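Local coordinates for protein acetyl-CoA C-acetyltransferase (Syntrophomonas wolfei subsp. wolfei, PDB 7N7Z) that probably catalyses the thiolase reaction, the reversible transfer of an acetyl group between two acetyl-CoA molecules to give acetoacetyl-CoA and free CoA, at residues 299-304 and 394-398; 314-320 and 380-386. One frame throughout, in Å; residues are numbered along the deposited sequence.

Contact 1: 299-304 and 394-398; sequences AMPKVL and AMASL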
loop_
_atom_site.group_PDB
_atom_site.type_symbol
_atom_site.label_atom_id
_atom_site.label_comp_id
_atom_site.label_asym_id
_atom_site.label_seq_id
_atom_site.Cartn_x
_atom_site.Cartn_y
_atom_site.Cartn_z
ATOM N N ALA B 299 36.052 8.435 18.526
ATOM C CA ALA B 299 35.338 9.452 19.288
ATOM C C ALA B 299 35.804 9.496 20.739
ATOM O O ALA B 299 35.970 10.580 21.307
ATOM C CB ALA B 299 33.832 9.194 19.222
ATOM N N MET B 300 36.022 8.332 21.351
ATOM C CA MET B 300 36.432 8.308 22.752
ATOM C C MET B 300 37.757 9.021 22.979
ATOM O O MET B 300 37.831 9.865 23.889
ATOM C CB MET B 300 36.486 6.859 23.246
ATOM C CG MET B 300 35.124 6.214 23.414
ATOM S SD MET B 300 35.242 4.423 23.583
ATOM C CE MET B 300 35.817 4.283 25.274
ATOM N N PRO B 301 38.824 8.752 22.219
ATOM C CA PRO B 301 40.061 9.521 22.427
ATOM C C PRO B 301 39.882 11.007 22.178
ATOM O O PRO B 301 40.515 11.824 22.860
ATOM C CB PRO B 301 41.044 8.897 21.423
ATOM C CG PRO B 301 40.455 7.572 21.058
ATOM C CD PRO B 301 38.973 7.743 21.156
ATOM N N LYS B 302 39.032 11.384 21.222
ATOM C CA LYS B 302 38.849 12.795 20.902
ATOM C C LYS B 302 38.229 13.551 22.072
ATOM O O LYS B 302 38.767 14.570 22.520
ATOM C CB LYS B 302 37.984 12.940 19.650
ATOM C CG LYS B 302 37.874 14.367 19.141
ATOM C CD LYS B 302 37.193 14.419 17.786
ATOM C CE LYS B 302 36.438 15.722 17.594
ATOM N NZ LYS B 302 35.621 15.716 16.347
ATOM N N VAL B 303 37.091 13.069 22.577
ATOM C CA VAL B 303 36.425 13.757 23.680
ATOM C C VAL B 303 37.347 13.835 24.891
ATOM O O VAL B 303 37.351 14.832 25.624
ATOM C CB VAL B 303 35.093 13.063 24.021
ATOM C CG1 VAL B 303 35.333 11.669 24.588
ATOM C CG2 VAL B 303 34.287 13.912 24.993
ATOM N N LEU B 304 38.146 12.790 25.119
ATOM C CA LEU B 304 39.103 12.826 26.220
ATOM C C LEU B 304 40.114 13.948 26.025
ATOM O O LEU B 304 40.514 14.610 26.990
ATOM C CB LEU B 304 39.811 11.478 26.343
ATOM C CG LEU B 304 39.008 10.355 27.004
ATOM C CD1 LEU B 304 39.709 9.017 26.812
ATOM C CD2 LEU B 304 38.793 10.638 28.484
ATOM N N ALA B 394 30.210 8.811 14.775
ATOM C CA ALA B 394 30.009 8.349 16.138
ATOM C C ALA B 394 30.170 9.500 17.130
ATOM O O ALA B 394 30.634 10.589 16.790
ATOM C CB ALA B 394 30.988 7.223 16.469
ATOM N N MET B 395 29.783 9.240 18.378
ATOM C CA MET B 395 29.794 10.260 19.414
ATOM C C MET B 395 30.334 9.682 20.713
ATOM O O MET B 395 30.320 8.468 20.937
ATOM C CB MET B 395 28.392 10.835 19.653
ATOM C CG MET B 395 28.013 11.952 18.700
ATOM S SD MET B 395 26.408 12.675 19.090
ATOM C CE MET B 395 26.900 13.997 20.197
ATOM N N ALA B 396 30.810 10.581 21.571
ATOM C CA ALA B 396 31.255 10.239 22.913
ATOM C C ALA B 396 31.049 11.455 23.803
ATOM O O ALA B 396 31.081 12.594 23.335
ATOM C CB ALA B 396 32.723 9.801 22.932
ATOM N N SER B 397 30.832 11.203 25.092
ATOM C CA SER B 397 30.582 12.278 26.041
ATOM C C SER B 397 31.150 11.890 27.397
ATOM O O SER B 397 31.232 10.706 27.737
ATOM C CB SER B 397 29.085 12.586 26.159
ATOM O OG SER B 397 28.342 11.417 26.456
ATOM N N LEU B 398 31.540 12.905 28.168
ATOM C CA LEU B 398 32.144 12.716 29.480
ATOM C C LEU B 398 31.408 13.557 30.512
ATOM O O LEU B 398 30.959 14.669 30.219
ATOM C CB LEU B 398 33.627 13.090 29.468
ATOM C CG LEU B 398 34.494 12.264 28.518
ATOM C CD1 LEU B 398 35.801 12.989 28.229
ATOM C CD2 LEU B 398 34.756 10.882 29.095
#

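Contact 2: 314-320 and 380-386; sequences VDYWEVN and LTKGGAS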
loop_
_atom_site.group_PDB
_atom_site.type_symbol
_atom_site.label_atom_id
_atom_site.label_comp_id
_atom_site.label_asym_id
_atom_site.label_seq_id
_atom_site.Cartn_x
_atom_site.Cartn_y
_atom_site.Cartn_z
ATOM N N VAL B 314 38.364 7.893 33.796
ATOM C CA VAL B 314 36.928 7.648 33.817
ATOM C C VAL B 314 36.627 6.475 34.739
ATOM O O VAL B 314 37.229 5.399 34.621
ATOM C CB VAL B 314 36.408 7.389 32.395
ATOM C CG1 VAL B 314 34.887 7.368 32.377
ATOM C CG2 VAL B 314 36.947 8.444 31.439
ATOM N N ASP B 315 35.685 6.677 35.664
ATOM C CA ASP B 315 35.365 5.640 36.637
ATOM C C ASP B 315 34.488 4.544 36.045
ATOM O O ASP B 315 34.554 3.396 36.497
ATOM C CB ASP B 315 34.668 6.254 37.854
ATOM C CG ASP B 315 35.577 7.178 38.648
ATOM O OD1 ASP B 315 36.809 6.967 38.634
ATOM O OD2 ASP B 315 35.056 8.115 39.291
ATOM N N TYR B 316 33.665 4.867 35.049
ATOM C CA TYR B 316 32.796 3.869 34.442
ATOM C C TYR B 316 32.437 4.315 33.032
ATOM O O TYR B 316 32.263 5.510 32.780
ATOM C CB TYR B 316 31.526 3.654 35.275
ATOM C CG TYR B 316 30.566 2.659 34.667
ATOM C CD1 TYR B 316 30.876 1.307 34.617
ATOM C CD2 TYR B 316 29.350 3.071 34.140
ATOM C CE1 TYR B 316 30.003 0.393 34.059
ATOM C CE2 TYR B 316 28.469 2.164 33.582
ATOM C CZ TYR B 316 28.801 0.826 33.544
ATOM O OH TYR B 316 27.928 -0.082 32.989
ATOM N N TRP B 317 32.327 3.345 32.126
ATOM C CA TRP B 317 32.027 3.592 30.724
ATOM C C TRP B 317 30.770 2.838 30.318
ATOM O O TRP B 317 30.557 1.695 30.735
ATOM C CB TRP B 317 33.182 3.146 29.822
ATOM C CG TRP B 317 34.309 4.121 29.717
ATOM C CD1 TRP B 317 35.487 4.089 30.406
ATOM C CD2 TRP B 317 34.379 5.266 28.857
ATOM N NE1 TRP B 317 36.282 5.143 30.033
ATOM C CE2 TRP B 317 35.625 5.883 29.086
ATOM C CE3 TRP B 317 33.509 5.831 27.921
ATOM C CZ2 TRP B 317 36.022 7.036 28.411
ATOM C CZ3 TRP B 317 33.904 6.977 27.254
ATOM C CH2 TRP B 317 35.149 7.568 27.503
ATOM N N GLU B 318 29.942 3.479 29.497
ATOM C CA GLU B 318 28.822 2.827 28.822
ATOM C C GLU B 318 29.098 2.907 27.323
ATOM O O GLU B 318 28.817 3.929 26.688
ATOM C CB GLU B 318 27.489 3.480 29.174
ATOM C CG GLU B 318 26.847 2.954 30.445
ATOM C CD GLU B 318 26.195 1.597 30.255
ATOM O OE1 GLU B 318 25.258 1.490 29.432
ATOM O OE2 GLU B 318 26.616 0.636 30.935
ATOM N N VAL B 319 29.657 1.838 26.766
ATOM C CA VAL B 319 29.947 1.746 25.339
ATOM C C VAL B 319 28.929 0.792 24.733
ATOM O O VAL B 319 28.962 -0.417 24.996
ATOM C CB VAL B 319 31.382 1.274 25.075
ATOM C CG1 VAL B 319 31.631 1.156 23.580
ATOM C CG2 VAL B 319 32.378 2.230 25.711
ATOM N N ASN B 320 28.022 1.333 23.924
ATOM C CA ASN B 320 26.970 0.520 23.331
ATOM C C ASN B 320 27.569 -0.588 22.474
ATOM O O ASN B 320 28.395 -0.333 21.594
ATOM C CB ASN B 320 26.042 1.392 22.487
ATOM C CG ASN B 320 24.826 0.636 21.987
ATOM O OD1 ASN B 320 24.092 0.031 22.770
ATOM N ND2 ASN B 320 24.611 0.661 20.678
ATOM N N LEU B 380 30.854 6.272 42.385
ATOM C CA LEU B 380 31.923 6.778 41.543
ATOM C C LEU B 380 31.641 8.228 41.152
ATOM O O LEU B 380 30.600 8.800 41.485
ATOM C CB LEU B 380 32.086 5.894 40.309
ATOM C CG LEU B 380 32.368 4.416 40.592
ATOM C CD1 LEU B 380 32.145 3.581 39.338
ATOM C CD2 LEU B 380 33.779 4.221 41.132
ATOM N N THR B 381 32.579 8.830 40.421
ATOM C CA THR B 381 32.531 10.255 40.121
ATOM C C THR B 381 32.508 10.551 38.630
ATOM O O THR B 381 31.653 11.317 38.173
ATOM C CB THR B 381 33.735 10.964 40.769
ATOM O OG1 THR B 381 33.840 10.576 42.146
ATOM C CG2 THR B 381 33.583 12.477 40.679
ATOM N N LYS B 382 33.419 9.970 37.855
ATOM C CA LYS B 382 33.622 10.342 36.459
ATOM C C LYS B 382 33.108 9.236 35.547
ATOM O O LYS B 382 33.551 8.087 35.646
ATOM C CB LYS B 382 35.101 10.620 36.192
ATOM C CG LYS B 382 35.637 11.828 36.948
ATOM C CD LYS B 382 37.107 12.079 36.650
ATOM C CE LYS B 382 37.632 13.271 37.434
ATOM N NZ LYS B 382 39.120 13.297 37.495
ATOM N N GLY B 383 32.185 9.591 34.651
ATOM C CA GLY B 383 31.618 8.634 33.728
ATOM C C GLY B 383 31.736 9.108 32.293
ATOM O O GLY B 383 31.920 10.293 32.013
ATOM N N GLY B 384 31.626 8.152 31.383
ATOM C CA GLY B 384 31.674 8.444 29.961
ATOM C C GLY B 384 30.791 7.486 29.198
ATOM O O GLY B 384 30.568 6.347 29.621
ATOM N N ALA B 385 30.276 7.954 28.064
ATOM C CA ALA B 385 29.396 7.154 27.225
ATOM C C ALA B 385 29.695 7.445 25.764
ATOM O O ALA B 385 29.832 8.609 25.375
ATOM C CB ALA B 385 27.922 7.442 27.533
ATOM N N SER B 386 29.794 6.387 24.963
ATOM C CA SER B 386 30.069 6.514 23.539
ATOM C C SER B 386 29.356 5.390 22.804
ATOM O O SER B 386 28.940 4.396 23.405
ATOM C CB SER B 386 31.573 6.476 23.251
ATOM O OG SER B 386 31.831 6.654 21.868
#

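Contact 1: 299-304 and 394-398
Val303 lies over the middle of strand 394-398, with CG1 3.6 Å from Ala396 CB and CG2 3.7 Å from Leu398 CD1. One turn earlier Ala299 lies closest to the strand backbone. Its CB is 3.8 Å from Met395 C and 3.9 Å from Ala396 CB. Ala396 thus sits beneath two successive turns of the helix, and its small side chain lets them come near. The short axes approach to 7.2 Å and cross at -39°. Leu398 closes the far end, where its CD1 reaches Leu304 CD2 at 3.8 Å. The side chains that meet are all apolar and buried. Met395 and Ser397 point away, to the other face of the sheet, where Met395 touches helix 94-107. At the other end Ala394 lies about 5 Å, side chain to side chain, from Cys388, a predicted active-site proton acceptor. Helix 296-307 lies on the outer face of the C-terminal half of the sheet, as in the five-layered alpha-beta-alpha-beta-alpha thiolase fold.

Contact 2: 314-320 and 380-386
Strands 316-319 and 382-386 run parallel, 12° apart in direction and 4.7 Å between axes at their closest. They are neighbours in the C-terminal half of the thiolase sheet, and the connection between them holds helices 324-336 and 360-378. Tyr316 pairs with Gly383, Trp317 with Gly384, Glu318 with Ala385 and Val319 with Ser386. Lys382 O accepts from both Asp315 N at 2.6 Å and Tyr316 N at 3.3 Å. From there the hydrogen bonds alternate in the parallel manner: Gly384 N to Tyr316 O is 3.1 Å, Glu318 N to Gly384 O 2.9 Å, Ser386 N to Glu318 O 3.2 Å and Asn320 N to Ser386 O 3.2 Å.

Trp317 lays its ring over Gly384, whose CA is 4.1 Å from the centroid of the six-membered ring in a CH-pi contact. A side chain at Gly384 would clash with that ring. Val314 CG1 packs nearby, 3.5 Å from Gly384 N. Tyr316 and Glu318 lie on the other face, where Tyr316 OH donates to Glu318 OE2 at 2.5 Å. That face is covered in part by helix 360-378. Asn320 touches His358, a predicted active-site proton acceptor. The Asp315 carboxylate ties down the turn into the second strand: its OD2 accepts from Thr381 N at 2.8 Å and from Lys382 N at 2.9 Å.

In the fold
The centres of contacts 1 and 2 lie 11 Å apart, and both contacts belong to the C-terminal thiolase domain. Along the chain, helix 296-307 is followed by strand 316-319, then by strands 382-387 and 394-400, so contact 2 is nested inside the loop closed by contact 1. The last two strands are antiparallel neighbours in the mixed sheet. Ser397 N probably bonds to Ala385 O at 2.8 Å, and Ser386 OG to Met395 O at 2.5 Å. Helix 296-307 bridges the three strands, since Met300 touches Ala396, Ser386, Trp317 and Val319. The two contacts form one continuous core, with the side chains of Ala394 and Asn320 about 8 Å and 5 Å from that of Cys92, the predicted acyl-thioester residue.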